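Local coordinates for protein NAD-dependent epimerase/dehydratase (Veillonella parvula DSM 2008, PDB 3R6D) that probably binds NAD(P)(H) in a Rossmann-type domain and may act as a dinucleotide-dependent epimerase or dehydratase, at residues 101-112 with 146-155; 82-92 with 131-142. All coordinates share one frame; numbering follows the deposited sequence.

Contact 1. Residues 101-112 with 146-155; sequences RRVIGVSMAGLS and NLNYTILRLT
Arg102, paired with Asn148, reaches forward two residues to Thr150 on the neighbouring parallel strand; the two strands, 102-108 and 148-154, belong to the sheet of an NAD(P)-binding Rossmann-type domain. The arginine illustrates how a long side chain can stitch such a pair together beyond its backbone bonds. From CB the chain sets off with CG anti to the backbone N (chi1 -170°) and bends once, at chi2, which turns it across to the other strand. CD passes 3.3 Å from Asn148 ND2. NE, one atom on, forms a salt bridge with Glu198. The tip then meets Thr150 end-on, edge first: NH1 and NH2 both donate to its OG1, each at 2.9 Å and close to the guanidinium plane. OG1 in turn donates a hydrogen bond to Phe201 O. NH1 has a second acceptor, Asn148 O, to which Val103 N donates from the opposite face of the carbonyl plane.

The parallel ladder continues with Gly105 N donating to Thr150 O and Leu152 N to Gly105 O. On the Arg102 face, Ile104 CG2 meets Leu152 CD1, and Val106 CG1 presses on Leu154 CD1 at 3.5 Å, these last two side chains crossing at about a right angle; Leu152 and Leu154 also pack on helix 182-193. On the other face Ser107 CB rests on Ile151 CG2. The ladder ends where Ala109 N donates to Leu154 O at 2.9 Å, from well above the carbonyl plane.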
loop_
_atom_site.group_PDB
_atom_site.type_symbol
_atom_site.label_atom_id
_atom_site.label_comp_id
_atom_site.label_asym_id
_atom_site.label_seq_id
_atom_site.Cartn_x
_atom_site.Cartn_y
_atom_site.Cartn_z
ATOM N N ARG A 101 -8.436 11.968 6.459
ATOM C CA ARG A 101 -7.050 12.433 6.604
ATOM C C ARG A 101 -5.997 11.340 6.415
ATOM O O ARG A 101 -4.930 11.594 5.815
ATOM C CB ARG A 101 -6.856 13.079 7.982
ATOM C CG ARG A 101 -7.917 14.111 8.314
ATOM C CD ARG A 101 -7.815 15.301 7.390
ATOM N NE ARG A 101 -6.533 15.968 7.581
ATOM C CZ ARG A 101 -5.764 16.432 6.597
ATOM N NH1 ARG A 101 -6.130 16.324 5.330
ATOM N NH2 ARG A 101 -4.620 17.000 6.888
ATOM N N ARG A 102 -6.280 10.136 6.917
ATOM C CA ARG A 102 -5.223 9.093 7.039
ATOM C C ARG A 102 -5.189 8.154 5.846
ATOM O O ARG A 102 -6.214 7.521 5.523
ATOM C CB ARG A 102 -5.426 8.303 8.324
ATOM C CG ARG A 102 -4.269 7.371 8.656
ATOM C CD ARG A 102 -3.125 8.128 9.304
ATOM N NE ARG A 102 -2.009 7.206 9.601
ATOM C CZ ARG A 102 -0.997 6.895 8.777
ATOM N NH1 ARG A 102 -0.842 7.508 7.599
ATOM N NH2 ARG A 102 -0.138 5.958 9.153
ATOM N N VAL A 103 -4.036 8.092 5.173
ATOM C CA VAL A 103 -3.913 7.230 3.986
ATOM C C VAL A 103 -2.575 6.499 4.039
ATOM O O VAL A 103 -1.541 7.105 4.328
ATOM C CB VAL A 103 -4.188 8.041 2.671
ATOM C CG1 VAL A 103 -3.210 9.173 2.471
ATOM C CG2 VAL A 103 -4.260 7.115 1.475
ATOM N N ILE A 104 -2.595 5.187 3.774
ATOM C CA ILE A 104 -1.383 4.390 3.633
ATOM C C ILE A 104 -1.383 3.859 2.207
ATOM O O ILE A 104 -2.362 3.239 1.790
ATOM C CB ILE A 104 -1.371 3.219 4.652
ATOM C CG1 ILE A 104 -1.347 3.754 6.084
ATOM C CG2 ILE A 104 -0.171 2.303 4.387
ATOM C CD1 ILE A 104 -1.723 2.729 7.139
ATOM N N GLY A 105 -0.306 4.092 1.460
ATOM C CA GLY A 105 -0.257 3.703 0.059
ATOM C C GLY A 105 1.020 2.955 -0.273
ATOM O O GLY A 105 2.068 3.207 0.331
ATOM N N VAL A 106 0.944 2.061 -1.255
ATOM C CA VAL A 106 2.053 1.276 -1.719
ATOM C C VAL A 106 2.666 1.849 -2.980
ATOM O O VAL A 106 1.969 2.009 -3.983
ATOM C CB VAL A 106 1.583 -0.163 -1.950
ATOM C CG1 VAL A 106 2.581 -0.918 -2.769
ATOM C CG2 VAL A 106 1.349 -0.843 -0.583
ATOM N N SER A 107 3.976 2.095 -2.933
ATOM C CA SER A 107 4.741 2.561 -4.075
ATOM C C SER A 107 5.968 1.695 -4.236
ATOM O O SER A 107 6.115 0.665 -3.579
ATOM C CB SER A 107 5.069 4.037 -3.838
ATOM O OG SER A 107 5.709 4.626 -4.933
HETATM N N MSE A 108 6.828 2.059 -5.169
HETATM C CA MSE A 108 8.015 1.257 -5.462
HETATM C C MSE A 108 9.253 1.915 -4.855
HETATM O O MSE A 108 9.436 3.147 -4.894
HETATM C CB MSE A 108 8.193 1.043 -6.972
HETATM C CG MSE A 108 8.312 2.302 -7.768
HETATM SE SE MSE A 108 8.726 1.946 -9.665
HETATM C CE MSE A 108 10.576 1.423 -9.421
ATOM N N ALA A 109 10.136 1.079 -4.336
ATOM C CA ALA A 109 11.481 1.517 -4.000
ATOM C C ALA A 109 12.280 1.812 -5.286
ATOM O O ALA A 109 12.046 1.192 -6.331
ATOM C CB ALA A 109 12.179 0.438 -3.196
ATOM N N GLY A 110 13.210 2.751 -5.178
ATOM C CA GLY A 110 14.140 3.083 -6.243
ATOM C C GLY A 110 13.942 4.434 -6.875
ATOM O O GLY A 110 14.804 4.854 -7.665
ATOM N N LEU A 111 12.851 5.132 -6.526
ATOM C CA LEU A 111 12.528 6.480 -7.083
ATOM C C LEU A 111 13.071 7.680 -6.257
ATOM O O LEU A 111 12.838 8.847 -6.613
ATOM C CB LEU A 111 11.026 6.630 -7.264
ATOM C CG LEU A 111 10.269 5.577 -8.040
ATOM C CD1 LEU A 111 8.801 5.997 -8.080
ATOM C CD2 LEU A 111 10.897 5.395 -9.445
ATOM N N SER A 112 13.756 7.412 -5.153
ATOM C CA SER A 112 14.370 8.457 -4.305
ATOM C C SER A 112 15.879 8.251 -4.256
ATOM O O SER A 112 16.549 8.652 -3.259
ATOM C CB SER A 112 13.806 8.363 -2.880
ATOM O OG SER A 112 12.394 8.574 -2.877
ATOM N N ASN A 146 -2.293 17.436 1.376
ATOM C CA ASN A 146 -2.281 17.764 2.750
ATOM C C ASN A 146 -2.631 16.579 3.663
ATOM O O ASN A 146 -2.846 16.732 4.866
ATOM C CB ASN A 146 -3.313 18.910 2.881
ATOM C CG ASN A 146 -4.723 18.541 2.239
ATOM O OD1 ASN A 146 -5.147 17.379 2.325
ATOM N ND2 ASN A 146 -5.409 19.509 1.573
ATOM N N LEU A 147 -2.718 15.372 3.060
ATOM C CA LEU A 147 -3.194 14.198 3.776
ATOM C C LEU A 147 -2.131 13.709 4.744
ATOM O O LEU A 147 -0.907 13.915 4.530
ATOM C CB LEU A 147 -3.565 13.056 2.807
ATOM C CG LEU A 147 -4.690 13.407 1.842
ATOM C CD1 LEU A 147 -4.858 12.344 0.782
ATOM C CD2 LEU A 147 -6.024 13.609 2.586
ATOM N N ASN A 148 -2.559 13.017 5.797
ATOM C CA ASN A 148 -1.634 12.363 6.679
ATOM C C ASN A 148 -1.266 11.005 6.061
ATOM O O ASN A 148 -1.861 9.961 6.387
ATOM C CB ASN A 148 -2.199 12.191 8.076
ATOM C CG ASN A 148 -1.216 11.505 8.987
ATOM O OD1 ASN A 148 -0.038 11.364 8.621
ATOM N ND2 ASN A 148 -1.678 10.986 10.116
ATOM N N TYR A 149 -0.305 11.039 5.125
ATOM C CA TYR A 149 0.064 9.875 4.338
ATOM C C TYR A 149 1.208 9.106 4.951
ATOM O O TYR A 149 2.113 9.681 5.591
ATOM C CB TYR A 149 0.400 10.276 2.884
ATOM C CG TYR A 149 1.666 11.089 2.745
ATOM C CD1 TYR A 149 2.903 10.452 2.686
ATOM C CD2 TYR A 149 1.635 12.487 2.638
ATOM C CE1 TYR A 149 4.088 11.156 2.566
ATOM C CE2 TYR A 149 2.814 13.221 2.505
ATOM C CZ TYR A 149 4.035 12.533 2.464
ATOM O OH TYR A 149 5.246 13.203 2.321
ATOM N N THR A 150 1.201 7.798 4.678
ATOM C CA THR A 150 2.430 7.009 4.774
ATOM C C THR A 150 2.594 6.298 3.438
ATOM O O THR A 150 1.692 5.533 3.035
ATOM C CB THR A 150 2.354 5.916 5.878
ATOM O OG1 THR A 150 1.809 6.459 7.094
ATOM C CG2 THR A 150 3.729 5.316 6.106
ATOM N N ILE A 151 3.701 6.560 2.751
ATOM C CA ILE A 151 4.032 5.820 1.542
ATOM C C ILE A 151 4.929 4.679 1.950
ATOM O O ILE A 151 5.889 4.880 2.708
ATOM C CB ILE A 151 4.690 6.743 0.505
ATOM C CG1 ILE A 151 3.663 7.797 0.006
ATOM C CG2 ILE A 151 5.297 5.911 -0.633
ATOM C CD1 ILE A 151 4.312 8.935 -0.746
ATOM N N LEU A 152 4.636 3.460 1.470
ATOM C CA LEU A 152 5.505 2.299 1.686
ATOM C C LEU A 152 6.228 2.014 0.395
ATOM O O LEU A 152 5.611 1.654 -0.610
ATOM C CB LEU A 152 4.662 1.080 2.160
ATOM C CG LEU A 152 3.881 1.355 3.468
ATOM C CD1 LEU A 152 3.049 0.109 3.759
ATOM C CD2 LEU A 152 4.805 1.697 4.595
ATOM N N ARG A 153 7.543 2.242 0.386
ATOM C CA ARG A 153 8.372 1.979 -0.784
ATOM C C ARG A 153 8.813 0.523 -0.782
ATOM O O ARG A 153 9.676 0.147 0.009
ATOM C CB ARG A 153 9.593 2.904 -0.816
ATOM C CG ARG A 153 9.248 4.368 -1.041
ATOM C CD ARG A 153 10.452 5.268 -0.889
ATOM N NE ARG A 153 10.806 5.486 0.505
ATOM C CZ ARG A 153 11.973 5.164 1.070
ATOM N NH1 ARG A 153 12.884 4.429 0.410
ATOM N NH2 ARG A 153 12.216 5.534 2.332
ATOM N N LEU A 154 8.181 -0.300 -1.623
ATOM C CA LEU A 154 8.448 -1.743 -1.588
ATOM C C LEU A 154 9.508 -2.108 -2.576
ATOM O O LEU A 154 9.475 -1.658 -3.726
ATOM C CB LEU A 154 7.181 -2.542 -1.883
ATOM C CG LEU A 154 5.950 -2.188 -1.023
ATOM C CD1 LEU A 154 4.838 -3.183 -1.285
ATOM C CD2 LEU A 154 6.301 -2.168 0.479
ATOM N N THR A 155 10.437 -2.974 -2.139
ATOM C CA THR A 155 11.369 -3.626 -3.046
ATOM C C THR A 155 10.645 -4.817 -3.736
ATOM O O THR A 155 9.421 -4.888 -3.675
ATOM C CB THR A 155 12.660 -3.944 -2.325
ATOM O OG1 THR A 155 13.610 -4.440 -3.287
ATOM C CG2 THR A 155 12.477 -4.945 -1.174
HETATM O O HOH W 1 11.310 -1.732 -6.474
#

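Contact 2. Residues 82-92 with 131-142; sequences MESGSDMASIV and YVQGERQARNVL
This is a helix-helix contact on one side of the Rossmann-type sheet, where the start of helix 85-92 and the turn leading into it lie against helix 131-142. The two run roughly parallel, at 24°, with axes only 7.8 Å apart, and small residues make that closeness possible. Gly85 CA comes within 3.8 Å of Ala138 N, and Glu83 O lies against the backbone of Gly134. Val141 acts as a knob in a hole made by Gly85, Met88, Ala89 and Val92: its CG1 reaches Ala89 N at 3.7 Å while CG2 faces Gly85 O. Met88, a selenomethionine, slides past it in the opposite direction, its CG close to Ala138 O and its CE in contact with Leu142 CD1. Met82, also selenomethionine, bends at chi3 (53°), carrying CE across to Leu142 CD2 at 3.8 Å.

Near Tyr131 the interface turns polar. The carboxylate of Glu135 is folded back by its bend at chi2 and lies beside Met82 O, two acceptors with no proton between them. Its OE1 is hydrogen-bonded to Ser107 OG on strand 102-108, while a water that accepts from Met82 N donates to its OE2 at 2.7 Å. Another water donates to both Glu83 O and Tyr131 O, and Glu83 OE2 and Tyr131 OH share a further one. The OE2 atoms of Glu83 and Glu135 stay 4.7 Å apart. Apolar interlocking thus joins the helices at one end of the contact, and bridging water at the other.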
loop_
_atom_site.group_PDB
_atom_site.type_symbol
_atom_site.label_atom_id
_atom_site.label_comp_id
_atom_site.label_asym_id
_atom_site.label_seq_id
_atom_site.Cartn_x
_atom_site.Cartn_y
_atom_site.Cartn_z
HETATM N N MSE A 82 -0.292 2.645 -6.502
HETATM C CA MSE A 82 -0.016 4.078 -6.732
HETATM C C MSE A 82 0.692 4.175 -8.091
HETATM O O MSE A 82 1.907 4.417 -8.164
HETATM C CB MSE A 82 0.862 4.669 -5.617
HETATM C CG MSE A 82 0.144 4.713 -4.288
HETATM SE SE MSE A 82 1.287 5.425 -2.868
HETATM C CE MSE A 82 1.831 7.088 -3.727
ATOM N N GLU A 83 -0.083 3.945 -9.150
ATOM C CA GLU A 83 0.466 3.748 -10.496
ATOM C C GLU A 83 0.242 4.895 -11.455
ATOM O O GLU A 83 0.905 4.971 -12.501
ATOM C CB GLU A 83 -0.135 2.486 -11.111
ATOM C CG GLU A 83 0.418 1.201 -10.519
ATOM C CD GLU A 83 -0.413 0.000 -10.931
ATOM O OE1 GLU A 83 -1.370 0.164 -11.716
ATOM O OE2 GLU A 83 -0.076 -1.103 -10.480
ATOM N N SER A 84 -0.702 5.766 -11.113
ATOM C CA SER A 84 -1.162 6.838 -11.980
ATOM C C SER A 84 -1.292 8.160 -11.235
ATOM O O SER A 84 -1.975 8.210 -10.215
ATOM C CB SER A 84 -2.541 6.427 -12.590
ATOM O OG SER A 84 -3.311 7.550 -12.961
ATOM N N GLY A 85 -0.732 9.245 -11.772
ATOM C CA GLY A 85 -0.930 10.561 -11.160
ATOM C C GLY A 85 -2.391 10.992 -11.140
ATOM O O GLY A 85 -2.883 11.555 -10.151
ATOM N N SER A 86 -3.083 10.800 -12.261
ATOM C CA SER A 86 -4.484 11.219 -12.319
ATOM C C SER A 86 -5.380 10.388 -11.393
ATOM O O SER A 86 -6.261 10.955 -10.769
ATOM C CB SER A 86 -4.992 11.232 -13.747
ATOM O OG SER A 86 -4.870 9.936 -14.267
ATOM N N ASP A 87 -5.148 9.082 -11.312
ATOM C CA ASP A 87 -5.904 8.264 -10.335
ATOM C C ASP A 87 -5.598 8.692 -8.914
ATOM O O ASP A 87 -6.476 8.819 -8.089
ATOM C CB ASP A 87 -5.686 6.768 -10.484
ATOM C CG ASP A 87 -6.339 6.205 -11.728
ATOM O OD1 ASP A 87 -7.160 6.907 -12.369
ATOM O OD2 ASP A 87 -6.043 5.038 -12.036
HETATM N N MSE A 88 -4.330 8.967 -8.634
HETATM C CA MSE A 88 -3.979 9.430 -7.306
HETATM C C MSE A 88 -4.630 10.768 -7.019
HETATM O O MSE A 88 -5.120 11.003 -5.925
HETATM C CB MSE A 88 -2.460 9.551 -7.176
HETATM C CG MSE A 88 -1.904 9.658 -5.753
HETATM SE SE MSE A 88 -2.058 8.020 -4.657
HETATM C CE MSE A 88 -3.229 9.029 -3.823
ATOM N N ALA A 89 -4.688 11.644 -8.029
ATOM C CA ALA A 89 -5.337 12.930 -7.828
ATOM C C ALA A 89 -6.828 12.755 -7.544
ATOM O O ALA A 89 -7.394 13.464 -6.700
ATOM C CB ALA A 89 -5.113 13.859 -9.040
ATOM N N SER A 90 -7.454 11.828 -8.259
ATOM C CA SER A 90 -8.881 11.565 -8.013
ATOM C C SER A 90 -9.123 11.025 -6.598
ATOM O O SER A 90 -10.116 11.399 -5.957
ATOM C CB SER A 90 -9.431 10.603 -9.038
ATOM O OG SER A 90 -9.428 11.212 -10.315
ATOM N N ILE A 91 -8.223 10.154 -6.118
ATOM C CA ILE A 91 -8.306 9.606 -4.767
ATOM C C ILE A 91 -8.119 10.735 -3.745
ATOM O O ILE A 91 -8.895 10.875 -2.826
ATOM C CB ILE A 91 -7.263 8.489 -4.569
ATOM C CG1 ILE A 91 -7.668 7.282 -5.426
ATOM C CG2 ILE A 91 -7.155 8.115 -3.080
ATOM C CD1 ILE A 91 -6.567 6.269 -5.567
ATOM N N VAL A 92 -7.082 11.551 -3.934
ATOM C CA VAL A 92 -6.866 12.650 -3.027
ATOM C C VAL A 92 -8.075 13.594 -2.961
ATOM O O VAL A 92 -8.462 14.022 -1.873
ATOM C CB VAL A 92 -5.585 13.404 -3.432
ATOM C CG1 VAL A 92 -5.494 14.756 -2.781
ATOM C CG2 VAL A 92 -4.319 12.576 -3.074
ATOM N N TYR A 131 5.615 2.661 -16.502
ATOM C CA TYR A 131 5.241 2.183 -15.167
ATOM C C TYR A 131 5.967 3.004 -14.095
ATOM O O TYR A 131 5.354 3.478 -13.116
ATOM C CB TYR A 131 5.557 0.704 -14.991
ATOM C CG TYR A 131 5.158 0.183 -13.617
ATOM C CD1 TYR A 131 3.841 -0.202 -13.350
ATOM C CD2 TYR A 131 6.076 0.120 -12.570
ATOM C CE1 TYR A 131 3.466 -0.651 -12.112
ATOM C CE2 TYR A 131 5.693 -0.349 -11.315
ATOM C CZ TYR A 131 4.385 -0.733 -11.106
ATOM O OH TYR A 131 3.979 -1.196 -9.871
ATOM N N VAL A 132 7.269 3.202 -14.310
ATOM C CA VAL A 132 8.099 4.010 -13.413
ATOM C C VAL A 132 7.561 5.427 -13.328
ATOM O O VAL A 132 7.457 6.002 -12.255
ATOM C CB VAL A 132 9.554 4.043 -13.872
ATOM C CG1 VAL A 132 10.395 4.950 -12.983
ATOM C CG2 VAL A 132 10.084 2.638 -13.868
ATOM N N GLN A 133 7.291 6.023 -14.484
ATOM C CA GLN A 133 6.867 7.411 -14.507
ATOM C C GLN A 133 5.511 7.625 -13.851
ATOM O O GLN A 133 5.314 8.617 -13.168
ATOM C CB GLN A 133 6.937 7.962 -15.925
ATOM C CG GLN A 133 8.398 7.894 -16.356
ATOM C CD GLN A 133 8.732 8.616 -17.639
ATOM O OE1 GLN A 133 7.889 8.784 -18.519
ATOM N NE2 GLN A 133 9.986 9.037 -17.754
ATOM N N GLY A 134 4.582 6.689 -14.070
ATOM C CA GLY A 134 3.276 6.750 -13.423
ATOM C C GLY A 134 3.439 6.615 -11.894
ATOM O O GLY A 134 2.785 7.341 -11.131
ATOM N N GLU A 135 4.322 5.701 -11.455
ATOM C CA GLU A 135 4.603 5.600 -10.009
ATOM C C GLU A 135 5.171 6.904 -9.446
ATOM O O GLU A 135 4.770 7.369 -8.368
ATOM C CB GLU A 135 5.546 4.427 -9.712
ATOM C CG GLU A 135 4.869 3.061 -9.849
ATOM C CD GLU A 135 4.268 2.511 -8.573
ATOM O OE1 GLU A 135 4.732 2.833 -7.459
ATOM O OE2 GLU A 135 3.319 1.710 -8.723
ATOM N N ARG A 136 6.097 7.517 -10.192
ATOM C CA ARG A 136 6.640 8.789 -9.748
ATOM C C ARG A 136 5.549 9.884 -9.616
ATOM O O ARG A 136 5.507 10.622 -8.624
ATOM C CB ARG A 136 7.765 9.241 -10.692
ATOM C CG ARG A 136 8.483 10.442 -10.219
ATOM C CD ARG A 136 9.631 10.781 -11.139
ATOM N NE ARG A 136 10.732 9.839 -10.999
ATOM C CZ ARG A 136 11.154 8.994 -11.941
ATOM N NH1 ARG A 136 10.562 8.977 -13.142
ATOM N NH2 ARG A 136 12.189 8.196 -11.691
ATOM N N GLN A 137 4.682 9.988 -10.634
ATOM C CA GLN A 137 3.646 11.011 -10.617
ATOM C C GLN A 137 2.644 10.778 -9.478
ATOM O O GLN A 137 2.271 11.731 -8.811
ATOM C CB GLN A 137 2.940 11.096 -11.975
ATOM C CG GLN A 137 3.848 11.754 -13.048
ATOM C CD GLN A 137 3.177 12.006 -14.394
ATOM O OE1 GLN A 137 2.417 11.172 -14.865
ATOM N NE2 GLN A 137 3.487 13.169 -15.038
ATOM N N ALA A 138 2.229 9.522 -9.248
ATOM C CA ALA A 138 1.322 9.191 -8.130
ATOM C C ALA A 138 1.918 9.539 -6.772
ATOM O O ALA A 138 1.255 10.154 -5.926
ATOM C CB ALA A 138 0.957 7.727 -8.171
ATOM N N ARG A 139 3.213 9.226 -6.621
ATOM C CA ARG A 139 3.925 9.589 -5.415
ATOM C C ARG A 139 3.941 11.096 -5.199
ATOM O O ARG A 139 3.619 11.586 -4.110
ATOM C CB ARG A 139 5.350 9.072 -5.471
ATOM C CG ARG A 139 6.165 9.644 -4.327
ATOM C CD ARG A 139 7.600 9.641 -4.634
ATOM N NE ARG A 139 7.956 10.639 -5.631
ATOM C CZ ARG A 139 9.159 10.682 -6.162
ATOM N NH1 ARG A 139 10.081 9.785 -5.806
ATOM N NH2 ARG A 139 9.446 11.635 -7.037
ATOM N N ASN A 140 4.280 11.854 -6.254
ATOM C CA ASN A 140 4.310 13.317 -6.155
ATOM C C ASN A 140 2.961 13.885 -5.778
ATOM O O ASN A 140 2.891 14.756 -4.920
ATOM C CB ASN A 140 4.783 13.948 -7.470
ATOM C CG ASN A 140 6.240 13.636 -7.771
ATOM O OD1 ASN A 140 6.982 13.152 -6.903
ATOM N ND2 ASN A 140 6.659 13.910 -9.007
ATOM N N VAL A 141 1.881 13.369 -6.396
ATOM C CA VAL A 141 0.544 13.879 -6.070
ATOM C C VAL A 141 0.271 13.667 -4.571
ATOM O O VAL A 141 -0.272 14.536 -3.880
ATOM C CB VAL A 141 -0.560 13.218 -6.930
ATOM C CG1 VAL A 141 -1.964 13.514 -6.358
ATOM C CG2 VAL A 141 -0.455 13.737 -8.390
ATOM N N LEU A 142 0.589 12.470 -4.062
ATOM C CA LEU A 142 0.288 12.195 -2.655
ATOM C C LEU A 142 1.138 13.056 -1.704
ATOM O O LEU A 142 0.630 13.626 -0.733
ATOM C CB LEU A 142 0.405 10.701 -2.344
ATOM C CG LEU A 142 0.003 10.292 -0.939
ATOM C CD1 LEU A 142 -1.428 10.744 -0.573
ATOM C CD2 LEU A 142 0.146 8.770 -0.810
HETATM O O HOH W 2 3.784 5.725 -6.446
HETATM O O HOH W 3 2.051 0.882 -6.494
HETATM O O HOH W 4 2.593 2.917 -12.988
HETATM O O HOH W 5 1.698 -1.730 -8.775
HETATM O O HOH W 6 0.639 9.093 -14.328
#

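The two contacts illustrate the layering of a Rossmann-type domain: contact 1 joins neighbouring strands within the sheet, contact 2 joins helices packed on one side of it, and their centres lie 11 Å apart. Along the chain their segments alternate. Helix 85-96 leads into strand 102-108, and, after the intervening helix 117-125, helix 129-144 leads into strand 148-158, making two helix-strand units whose helices pair as their strands do. The layers also touch directly. Ser107 OG probably hydrogen-bonds Glu135 OE1, Leu111 O probably accepts from Arg139 NH1, and Val106 O packs on Met82 CG. Sheet and helices are thus tied together within the predicted NAD(P)H-binding region.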